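Local coordinates for De novo designed protein CA01 (Synthetic construct, PDB 5E6G) that has no known natural function, being a computationally designed, all-helical single-chain protein designed with strategies inspired by evolution, at residues D54-E57 and D58-I62. Residues are numbered along the deposited sequence; the frame is centred on the assembly and turned at random.
Sequences DERE and DRYRI
Asp54 opens the first turns of helix 54-75, its carbonyl O accepting from the backbone N of Asp58 at 2.8 Å in an i to i+4 alpha-helical bond that is almost straight (N-H...O 174°). The two salt bridges follow the same i to i+4 spacing. Glu55 bends at chi2 (-92°), which swings its carboxylate along the helix to Arg59; there NH1 donates to OE1 at 3.3 Å, on the syn side of the carboxylate and within the guanidinium plane, while a second bond to OE2 is weak. The other end of this guanidinium is occupied too, since NH2 of Arg59 donates to the carbonyl of Ala133 and so ties the helix start to the C-terminal tail. Arg56 sends NH1 to within 3.9 Å of NH1 of Arg59, a like-charge approach that the salt bridges of Arg59 to Glu55 and of Arg56 NE to Asp53 probably temper. Its aliphatic part runs beside Tyr60, CG lying 3.8 Å from ring atom CE2, and the ring also packs on Leu41 and Ile45 of helix 24-50. Glu57, the buried member, lies extended alongside Arg61. Replacing it with an alanine would probably leave the Arg61 guanidinium without its carboxylate mate and set it free to turn. The grip is side-on but converges on a single oxygen: Glu57 OE2 accepts from NE at 2.9 Å on its anti side and from NH2 of Arg61 at 3.0 Å nearly along its C-O axis.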
# COMPACT_ATOMS: atom_id res chain seq x y z
N ASP A 54 -13.37 -9.45 -13.01
CA ASP A 54 -12.86 -10.12 -11.81
C ASP A 54 -11.37 -9.90 -11.59
O ASP A 54 -10.93 -9.65 -10.47
CB ASP A 54 -13.15 -11.62 -11.88
CG ASP A 54 -14.63 -11.94 -11.77
OD1 ASP A 54 -15.40 -11.07 -11.32
OD2 ASP A 54 -15.02 -13.08 -12.13
N GLU A 55 -10.59 -10.02 -12.66
CA GLU A 55 -9.14 -9.88 -12.59
C GLU A 55 -8.77 -8.52 -12.01
O GLU A 55 -7.90 -8.41 -11.14
CB GLU A 55 -8.52 -10.07 -13.97
CG GLU A 55 -6.99 -10.05 -13.99
CD GLU A 55 -6.38 -8.67 -14.25
OE1 GLU A 55 -7.13 -7.71 -14.53
OE2 GLU A 55 -5.14 -8.56 -14.16
N ARG A 56 -9.46 -7.49 -12.48
CA ARG A 56 -9.26 -6.13 -12.01
C ARG A 56 -9.72 -5.97 -10.57
O ARG A 56 -9.05 -5.32 -9.76
CB ARG A 56 -10.00 -5.15 -12.92
CG ARG A 56 -9.62 -3.69 -12.75
CD ARG A 56 -10.09 -2.89 -13.95
NE ARG A 56 -9.49 -3.38 -15.19
CZ ARG A 56 -8.27 -3.07 -15.61
NH1 ARG A 56 -7.49 -2.26 -14.91
NH2 ARG A 56 -7.82 -3.58 -16.75
N GLU A 57 -10.87 -6.56 -10.25
CA GLU A 57 -11.43 -6.47 -8.91
C GLU A 57 -10.49 -7.09 -7.88
O GLU A 57 -10.20 -6.47 -6.86
CB GLU A 57 -12.80 -7.17 -8.84
CG GLU A 57 -13.49 -7.03 -7.50
CD GLU A 57 -14.85 -7.72 -7.45
OE1 GLU A 57 -15.40 -8.01 -8.53
OE2 GLU A 57 -15.36 -7.95 -6.32
N ASP A 58 -10.01 -8.30 -8.16
CA ASP A 58 -9.10 -8.99 -7.26
C ASP A 58 -7.85 -8.18 -6.99
O ASP A 58 -7.42 -8.05 -5.84
CB ASP A 58 -8.72 -10.36 -7.83
CG ASP A 58 -9.90 -11.31 -7.91
OD1 ASP A 58 -10.93 -11.04 -7.27
OD2 ASP A 58 -9.78 -12.34 -8.61
N ARG A 59 -7.26 -7.63 -8.05
CA ARG A 59 -6.05 -6.83 -7.93
C ARG A 59 -6.26 -5.64 -6.99
O ARG A 59 -5.42 -5.35 -6.15
CB ARG A 59 -5.60 -6.35 -9.31
CG ARG A 59 -4.99 -7.44 -10.17
CD ARG A 59 -4.89 -7.01 -11.63
NE ARG A 59 -4.17 -5.75 -11.77
CZ ARG A 59 -4.29 -4.92 -12.80
NH1 ARG A 59 -5.11 -5.21 -13.80
NH2 ARG A 59 -3.58 -3.80 -12.83
N TYR A 60 -7.40 -4.96 -7.14
CA TYR A 60 -7.71 -3.82 -6.28
C TYR A 60 -8.02 -4.27 -4.85
O TYR A 60 -7.80 -3.53 -3.89
CB TYR A 60 -8.89 -3.02 -6.84
CG TYR A 60 -8.49 -1.99 -7.88
CD1 TYR A 60 -7.59 -0.98 -7.57
CD2 TYR A 60 -9.04 -2.01 -9.15
CE1 TYR A 60 -7.23 -0.03 -8.51
CE2 TYR A 60 -8.69 -1.06 -10.10
CZ TYR A 60 -7.78 -0.08 -9.77
OH TYR A 60 -7.42 0.88 -10.69
N ARG A 61 -8.54 -5.49 -4.71
CA ARG A 61 -8.83 -6.04 -3.40
C ARG A 61 -7.54 -6.34 -2.63
O ARG A 61 -7.46 -6.10 -1.43
CB ARG A 61 -9.69 -7.31 -3.53
CG ARG A 61 -11.16 -7.02 -3.80
CD ARG A 61 -11.96 -8.28 -4.05
NE ARG A 61 -13.39 -7.99 -4.14
CZ ARG A 61 -14.25 -8.09 -3.13
NH1 ARG A 61 -13.85 -8.48 -1.93
NH2 ARG A 61 -15.53 -7.80 -3.33
N ILE A 62 -6.54 -6.86 -3.33
CA ILE A 62 -5.24 -7.12 -2.72
C ILE A 62 -4.58 -5.81 -2.31
O ILE A 62 -4.02 -5.70 -1.21
CB ILE A 62 -4.30 -7.90 -3.66
CG1 ILE A 62 -4.89 -9.28 -3.95
CG2 ILE A 62 -2.91 -8.04 -3.05
CD1 ILE A 62 -4.15 -10.05 -5.04